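PDB 4PFI: TRAP dicarboxylate transporter-DctP subunit from Marinobacter aquaeolei, which probably captures a small organic acid, perhaps a carboxylate, in the periplasm and delivers it to a TRAP-type membrane transporter. Local coordinates for residues P221-E232 and L285-Q296. Numbering follows the deposited sequence.
Sequences PVFAIEEMGFHE and LNKERLETILEQ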
ATOM      1  N   PRO A 221       3.883   4.238   5.748  1.00 13.22           N
ATOM      2  CA  PRO A 221       4.441   3.227   6.646  1.00 13.45           C
ATOM      3  C   PRO A 221       5.807   3.678   7.188  1.00 12.84           C
ATOM      4  O   PRO A 221       6.506   4.495   6.572  1.00 12.48           O
ATOM      5  CB  PRO A 221       4.547   1.969   5.769  1.00 14.70           C
ATOM      6  CG  PRO A 221       4.526   2.459   4.360  1.00 15.01           C
ATOM      7  CD  PRO A 221       3.764   3.755   4.357  1.00 14.19           C
ATOM      8  N   VAL A 222       6.150   3.181   8.369  1.00 12.80           N
ATOM      9  CA  VAL A 222       7.345   3.594   9.072  1.00 12.32           C
ATOM     10  C   VAL A 222       8.630   3.489   8.229  1.00 12.66           C
ATOM     11  O   VAL A 222       9.465   4.391   8.296  1.00 12.09           O
ATOM     12  CB  VAL A 222       7.496   2.782  10.375  1.00 12.65           C
ATOM     13  CG1 VAL A 222       8.879   2.941  10.957  1.00 12.53           C
ATOM     14  CG2 VAL A 222       6.465   3.247  11.375  1.00 12.31           C
ATOM     15  N   PHE A 223       8.802   2.424   7.438  1.00 13.72           N
ATOM     16  CA  PHE A 223      10.023   2.324   6.631  1.00 14.25           C
ATOM     17  C   PHE A 223      10.136   3.439   5.620  1.00 13.82           C
ATOM     18  O   PHE A 223      11.228   3.864   5.316  1.00 13.83           O
ATOM     19  CB  PHE A 223      10.204   0.966   5.913  1.00 17.29           C
ATOM     20  CG  PHE A 223       9.256   0.729   4.801  1.00 21.90           C
ATOM     21  CD1 PHE A 223       9.566   1.094   3.491  1.00 26.49           C
ATOM     22  CD2 PHE A 223       8.018   0.108   5.058  1.00 27.77           C
ATOM     23  CE1 PHE A 223       8.620   0.824   2.436  1.00 24.96           C
ATOM     24  CE2 PHE A 223       7.102  -0.140   4.045  1.00 30.73           C
ATOM     25  CZ  PHE A 223       7.398   0.213   2.731  1.00 28.60           C
ATOM     26  N   ALA A 224       9.016   3.883   5.065  1.00 13.61           N
ATOM     27  CA  ALA A 224       9.064   4.950   4.078  1.00 13.36           C
ATOM     28  C   ALA A 224       9.392   6.303   4.778  1.00 13.84           C
ATOM     29  O   ALA A 224      10.146   7.129   4.249  1.00 12.02           O
ATOM     30  CB  ALA A 224       7.760   5.031   3.325  1.00 13.65           C
ATOM     31  N   ILE A 225       8.845   6.501   5.982  1.00 11.50           N
ATOM     32  CA  ILE A 225       9.139   7.684   6.784  1.00 10.58           C
ATOM     33  C   ILE A 225      10.646   7.776   7.118  1.00 10.54           C
ATOM     34  O   ILE A 225      11.263   8.836   6.972  1.00 10.13           O
ATOM     35  CB  ILE A 225       8.312   7.662   8.078  1.00 10.18           C
ATOM     36  CG1 ILE A 225       6.830   7.879   7.729  1.00 10.22           C
ATOM     37  CG2 ILE A 225       8.799   8.718   9.061  1.00  9.48           C
ATOM     38  CD1 ILE A 225       5.872   7.552   8.871  1.00 10.19           C
ATOM     39  N   GLU A 226      11.225   6.671   7.579  1.00 11.08           N
ATOM     40  CA  GLU A 226      12.647   6.635   7.895  1.00 11.28           C
ATOM     41  C   GLU A 226      13.476   6.889   6.628  1.00 11.74           C
ATOM     42  O   GLU A 226      14.415   7.676   6.640  1.00 11.53           O
ATOM     43  CB  GLU A 226      13.048   5.300   8.556  1.00 12.04           C
ATOM     44  CG  GLU A 226      14.467   5.273   9.120  1.00 14.64           C
ATOM     45  CD  GLU A 226      15.548   5.152   8.045  1.00 16.60           C
ATOM     46  OE1 GLU A 226      15.304   4.496   7.001  1.00 15.91           O
ATOM     47  OE2 GLU A 226      16.659   5.720   8.227  1.00 22.88           O
ATOM     48  N   GLU A 227      13.147   6.192   5.545  1.00 12.53           N
ATOM     49  CA  GLU A 227      13.892   6.309   4.292  1.00 13.27           C
ATOM     50  C   GLU A 227      13.937   7.763   3.753  1.00 15.76           C
ATOM     51  O   GLU A 227      14.981   8.212   3.267  1.00 12.97           O
ATOM     52  CB  GLU A 227      13.277   5.407   3.225  1.00 14.30           C
ATOM     53  CG  GLU A 227      14.114   5.304   1.975  1.00 22.99           C
ATOM     54  CD  GLU A 227      15.522   4.764   2.265  1.00 31.19           C
ATOM     55  OE1 GLU A 227      15.661   3.785   3.050  1.00 32.23           O
ATOM     56  OE2 GLU A 227      16.495   5.338   1.721  1.00 31.85           O
HETATM   57  N   MSE A 228      12.812   8.487   3.831  1.00 12.12           N
HETATM   58  CA  MSE A 228      12.718   9.857   3.331  1.00 11.47           C
HETATM   59  C   MSE A 228      13.180  10.852   4.368  1.00 10.59           C
HETATM   60  O   MSE A 228      13.251  12.036   4.096  1.00 10.27           O
HETATM   61  CB  MSE A 228      11.254  10.216   3.018  1.00 13.91           C
HETATM   62  CG  MSE A 228      10.437   9.118   2.376  1.00 19.38           C
HETATM   63 SE   MSE A 228       9.983   9.545   0.593  0.53 37.13          SE
HETATM   64  CE  MSE A 228      11.870   9.462   0.043  1.00 13.63           C
ATOM     65  N   GLY A 229      13.386  10.390   5.587  1.00 10.29           N
ATOM     66  CA  GLY A 229      13.878  11.260   6.626  1.00  9.66           C
ATOM     67  C   GLY A 229      12.846  12.209   7.239  1.00  8.94           C
ATOM     68  O   GLY A 229      13.226  13.180   7.865  1.00  8.56           O
ATOM     69  N   PHE A 230      11.562  11.928   7.102  1.00  8.90           N
ATOM     70  CA  PHE A 230      10.528  12.838   7.646  1.00  8.83           C
ATOM     71  C   PHE A 230      10.569  12.938   9.171  1.00  8.10           C
ATOM     72  O   PHE A 230      10.045  13.880   9.767  1.00  7.83           O
ATOM     73  CB  PHE A 230       9.123  12.397   7.217  1.00  8.64           C
ATOM     74  CG  PHE A 230       8.919  12.356   5.730  1.00  9.12           C
ATOM     75  CD1 PHE A 230       9.691  13.123   4.886  1.00  9.24           C
ATOM     76  CD2 PHE A 230       7.933  11.559   5.189  1.00  9.60           C
ATOM     77  CE1 PHE A 230       9.491  13.085   3.536  1.00  9.86           C
ATOM     78  CE2 PHE A 230       7.727  11.505   3.840  1.00 10.22           C
ATOM     79  CZ  PHE A 230       8.499  12.272   3.000  1.00 10.38           C
ATOM     80  N   HIS A 231      11.184  11.951   9.806  1.00  8.31           N
ATOM     81  CA  HIS A 231      11.232  11.967  11.249  1.00  8.19           C
ATOM     82  C   HIS A 231      12.165  13.085  11.738  1.00  7.99           C
ATOM     83  O   HIS A 231      12.082  13.472  12.896  1.00  7.95           O
ATOM     84  CB  HIS A 231      11.651  10.609  11.814  1.00  8.64           C
ATOM     85  CG  HIS A 231      13.012  10.163  11.373  1.00 10.80           C
ATOM     86  ND1 HIS A 231      13.294   9.804  10.083  1.00  9.46           N
ATOM     87  CD2 HIS A 231      14.158  10.014  12.081  1.00 10.36           C
ATOM     88  CE1 HIS A 231      14.577   9.460   9.993  1.00  9.80           C
ATOM     89  NE2 HIS A 231      15.116   9.579  11.189  1.00  9.77           N
ATOM     90  N   GLU A 232      13.039  13.593  10.872  1.00  8.00           N
ATOM     91  CA  GLU A 232      13.947  14.706  11.225  1.00  7.92           C
ATOM     92  C   GLU A 232      13.221  16.060  11.297  1.00  7.65           C
ATOM     93  O   GLU A 232      13.714  16.981  11.899  1.00  7.66           O
ATOM     94  CB  GLU A 232      15.094  14.833  10.197  1.00  8.17           C
ATOM     95  CG  GLU A 232      15.975  13.606  10.097  1.00  8.67           C
ATOM     96  CD  GLU A 232      17.089  13.673   9.030  1.00 12.54           C
ATOM     97  OE1 GLU A 232      17.225  14.674   8.267  1.00 16.29           O
ATOM     98  OE2 GLU A 232      17.831  12.677   8.934  1.00 15.10           O
ATOM     99  N   LEU A 285      10.564  -5.361   9.207  1.00 19.16           N
ATOM    100  CA  LEU A 285      11.233  -4.205   8.610  1.00 17.17           C
ATOM    101  C   LEU A 285      10.741  -2.913   9.280  1.00 16.21           C
ATOM    102  O   LEU A 285      11.520  -2.023   9.606  1.00 15.57           O
ATOM    103  CB  LEU A 285      11.001  -4.114   7.108  1.00 17.92           C
ATOM    104  CG  LEU A 285      11.641  -2.884   6.426  1.00 18.10           C
ATOM    105  CD1 LEU A 285      13.171  -2.869   6.551  1.00 16.49           C
ATOM    106  CD2 LEU A 285      11.235  -2.824   4.967  1.00 20.08           C
ATOM    107  N   ASN A 286       9.437  -2.825   9.487  1.00 16.21           N
ATOM    108  CA  ASN A 286       8.868  -1.648  10.100  1.00 15.89           C
ATOM    109  C   ASN A 286       9.351  -1.481  11.550  1.00 17.56           C
ATOM    110  O   ASN A 286       9.606  -0.360  11.987  1.00 15.57           O
ATOM    111  CB  ASN A 286       7.347  -1.659   9.987  1.00 15.64           C
ATOM    112  CG  ASN A 286       6.878  -1.296   8.593  1.00 15.53           C
ATOM    113  OD1 ASN A 286       7.330  -0.297   8.036  1.00 17.23           O
ATOM    114  ND2 ASN A 286       6.008  -2.131   7.989  1.00 16.51           N
ATOM    115  N   LYS A 287       9.524  -2.588  12.273  1.00 16.11           N
ATOM    116  CA  LYS A 287       9.983  -2.499  13.656  1.00 17.77           C
ATOM    117  C   LYS A 287      11.433  -2.010  13.713  1.00 17.12           C
ATOM    118  O   LYS A 287      11.798  -1.204  14.561  1.00 19.86           O
ATOM    119  CB  LYS A 287       9.839  -3.853  14.352  1.00 20.05           C
ATOM    120  CG  LYS A 287      10.429  -3.902  15.741  1.00 27.09           C
ATOM    121  CD  LYS A 287      10.439  -5.333  16.304  1.00 35.60           C
ATOM    122  CE  LYS A 287       9.033  -5.830  16.676  1.00 44.29           C
ATOM    123  NZ  LYS A 287       9.047  -7.230  17.227  1.00 47.61           N
ATOM    124  N   GLU A 288      12.242  -2.482  12.784  1.00 17.29           N
ATOM    125  CA  GLU A 288      13.649  -2.109  12.680  1.00 19.53           C
ATOM    126  C   GLU A 288      13.746  -0.610  12.368  1.00 18.65           C
ATOM    127  O   GLU A 288      14.538   0.135  12.950  1.00 16.74           O
ATOM    128  CB  GLU A 288      14.235  -2.889  11.510  1.00 27.92           C
ATOM    129  CG  GLU A 288      15.683  -3.279  11.586  1.00 39.10           C
ATOM    130  CD  GLU A 288      16.113  -4.105  10.347  1.00 46.19           C
ATOM    131  OE1 GLU A 288      17.050  -3.661   9.638  1.00 47.70           O
ATOM    132  OE2 GLU A 288      15.511  -5.183  10.068  1.00 46.10           O
ATOM    133  N   ARG A 289      12.927  -0.171  11.428  1.00 14.40           N
ATOM    134  CA  ARG A 289      13.002   1.201  10.989  1.00 13.59           C
ATOM    135  C   ARG A 289      12.499   2.120  12.089  1.00 13.15           C
ATOM    136  O   ARG A 289      13.028   3.217  12.281  1.00 14.17           O
ATOM    137  CB  ARG A 289      12.205   1.375   9.733  1.00 13.47           C
ATOM    138  CG  ARG A 289      12.859   0.667   8.569  1.00 16.91           C
ATOM    139  CD  ARG A 289      14.162   1.312   8.231  1.00 16.53           C
ATOM    140  NE  ARG A 289      14.306   1.371   6.787  1.00 20.25           N
ATOM    141  CZ  ARG A 289      15.042   0.546   6.075  1.00 24.00           C
ATOM    142  NH1 ARG A 289      15.736  -0.409   6.668  1.00 31.60           N
ATOM    143  NH2 ARG A 289      15.100   0.680   4.763  1.00 25.60           N
ATOM    144  N   LEU A 290      11.516   1.658  12.861  1.00 13.32           N
ATOM    145  CA  LEU A 290      11.065   2.446  13.997  1.00 13.04           C
ATOM    146  C   LEU A 290      12.201   2.654  15.022  1.00 16.80           C
ATOM    147  O   LEU A 290      12.376   3.759  15.526  1.00 16.71           O
ATOM    148  CB  LEU A 290       9.828   1.834  14.645  1.00 13.44           C
ATOM    149  CG  LEU A 290       9.260   2.618  15.838  1.00 14.01           C
ATOM    150  CD1 LEU A 290       9.037   4.115  15.560  1.00 12.37           C
ATOM    151  CD2 LEU A 290       7.938   1.953  16.224  1.00 15.87           C
ATOM    152  N   GLU A 291      12.994   1.621  15.311  1.00 16.94           N
ATOM    153  CA  GLU A 291      14.138   1.797  16.225  1.00 19.02           C
ATOM    154  C   GLU A 291      15.146   2.803  15.638  1.00 17.81           C
ATOM    155  O   GLU A 291      15.682   3.648  16.350  1.00 20.91           O
ATOM    156  CB  GLU A 291      14.832   0.457  16.510  1.00 25.89           C
ATOM    157  N   THR A 292      15.402   2.715  14.338  1.00 13.22           N
ATOM    158  CA  THR A 292      16.291   3.669  13.676  1.00 15.14           C
ATOM    159  C   THR A 292      15.778   5.109  13.830  1.00 14.62           C
ATOM    160  O   THR A 292      16.535   6.009  14.165  1.00 18.74           O
ATOM    161  CB  THR A 292      16.456   3.308  12.194  1.00 14.79           C
ATOM    162  OG1 THR A 292      17.053   2.006  12.109  1.00 16.71           O
ATOM    163  CG2 THR A 292      17.307   4.339  11.462  1.00 12.66           C
ATOM    164  N   ILE A 293      14.491   5.315  13.587  1.00 11.75           N
ATOM    165  CA  ILE A 293      13.865   6.614  13.798  1.00 11.15           C
ATOM    166  C   ILE A 293      14.096   7.152  15.226  1.00 11.43           C
ATOM    167  O   ILE A 293      14.421   8.308  15.395  1.00 13.78           O
ATOM    168  CB  ILE A 293      12.343   6.545  13.504  1.00 10.99           C
ATOM    169  CG1 ILE A 293      12.086   6.654  12.012  1.00 11.85           C
ATOM    170  CG2 ILE A 293      11.598   7.666  14.171  1.00 10.55           C
ATOM    171  CD1 ILE A 293      10.681   6.194  11.566  1.00 11.00           C
ATOM    172  N   LEU A 294      13.906   6.315  16.247  1.00 11.57           N
ATOM    173  CA  LEU A 294      14.015   6.774  17.617  1.00 11.67           C
ATOM    174  C   LEU A 294      15.439   7.185  17.973  1.00 17.70           C
ATOM    175  O   LEU A 294      15.620   8.083  18.786  1.00 20.27           O
ATOM    176  CB  LEU A 294      13.477   5.728  18.587  1.00 12.30           C
ATOM    177  CG  LEU A 294      11.946   5.611  18.485  1.00 16.23           C
ATOM    178  CD1 LEU A 294      11.459   4.506  19.365  1.00 14.27           C
ATOM    179  CD2 LEU A 294      11.243   6.923  18.846  1.00 17.66           C
ATOM    180  N   GLU A 295      16.439   6.555  17.353  1.00 14.56           N
ATOM    181  CA  GLU A 295      17.841   6.972  17.511  1.00 17.28           C
ATOM    182  C   GLU A 295      18.086   8.436  17.093  1.00 18.10           C
ATOM    183  O   GLU A 295      19.022   9.071  17.558  1.00 17.44           O
ATOM    184  CB  GLU A 295      18.768   6.062  16.695  1.00 19.20           C
ATOM    185  CG  GLU A 295      18.786   4.609  17.196  1.00 27.45           C
ATOM    186  CD  GLU A 295      19.291   3.587  16.148  1.00 32.29           C
ATOM    187  OE1 GLU A 295      19.899   4.000  15.122  1.00 29.04           O
ATOM    188  OE2 GLU A 295      19.065   2.361  16.340  1.00 37.03           O
ATOM    189  N   GLN A 296      17.269   8.968  16.186  1.00 13.01           N
ATOM    190  CA  GLN A 296      17.456  10.338  15.743  1.00 14.23           C
ATOM    191  C   GLN A 296      17.176  11.299  16.920  1.00 13.62           C
ATOM    192  O   GLN A 296      17.818  12.344  17.048  1.00 14.73           O
ATOM    193  CB  GLN A 296      16.520  10.644  14.564  1.00 14.69           C
ATOM    194  CG  GLN A 296      16.312  12.121  14.245  1.00 14.09           C
ATOM    195  CD  GLN A 296      17.484  12.768  13.503  1.00 17.38           C
ATOM    196  OE1 GLN A 296      18.337  12.074  12.960  1.00 18.39           O
ATOM    197  NE2 GLN A 296      17.517  14.107  13.471  1.00 13.61           N
TER
HETATM  198  O   HOH W   1      17.737   7.827  12.474  1.00 29.42           O
HETATM  199  O   HOH W   2      18.218  10.472  10.623  1.00 33.80           O
HETATM  200  O   HOH W   3      15.475  16.056  14.727  0.50  8.22           O
HETATM  201  O   HOH W   4      20.037  12.946  11.080  1.00 33.67           O
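The His-231 imidazole packs between Ile-293, whose CG1 sits over one face in a CH-pi contact 3.9 Å from the ring centroid, and CG of its own neighbour Glu-232 on the opposite face; Gln-296 CB comes in at the edge, 3.5 Å from His-231 CD2. With CG held between the backbone N and the carbonyl carbon (chi1 61°), the ring is swung in against Ile-293 and Gln-296. At the other end of the contact, the Phe-223 ring meets the Asn-286 amide at its edge, Phe-223 CD2 lying 3.1 Å from Asn-286 OD1, while Ala-224 CB rests on one face, out toward the rim. Asn-286 OD1 also accepts the Phe-223 backbone N-H at 3.2 Å, nearly in line with the carbonyl bond, and ND2 is held by Gln-282 and by the Glu-157 backbone oxygen. The Arg-289 guanidinium carries Leu-285 CD1 on one face. The bent Arg-289 chain passes over Phe-223 CB and brings Arg-289 NE within 3.3 Å of Glu-226 OE1 in a salt bridge; carboxylate and guanidinium planes are 78° apart and the oxygen is well out of the guanidinium plane. Arg-289 NH2 makes a longer salt bridge, 3.6 Å, to Glu-227 OE1, completing a three-residue network. Next to these charged groups, Val-222 CG1 and Ile-225 CG2 both reach Ile-293 CD1. The helices cross at 39°. A water donates to the Thr-292 carbonyl and reaches His-231 NE2 only weakly; others link the Glu-232 carboxylate, which also hydrogen-bonds Tyr-207, to Gln-296, near the sodium site that includes Gly-298. The contact of this solute-binding fold thus grades from a bonded amide through aliphatic packing to a hydrated end, and the arginine probably offsets the acidic pair, at least for Glu-226 by charge rather than by a directed N-H.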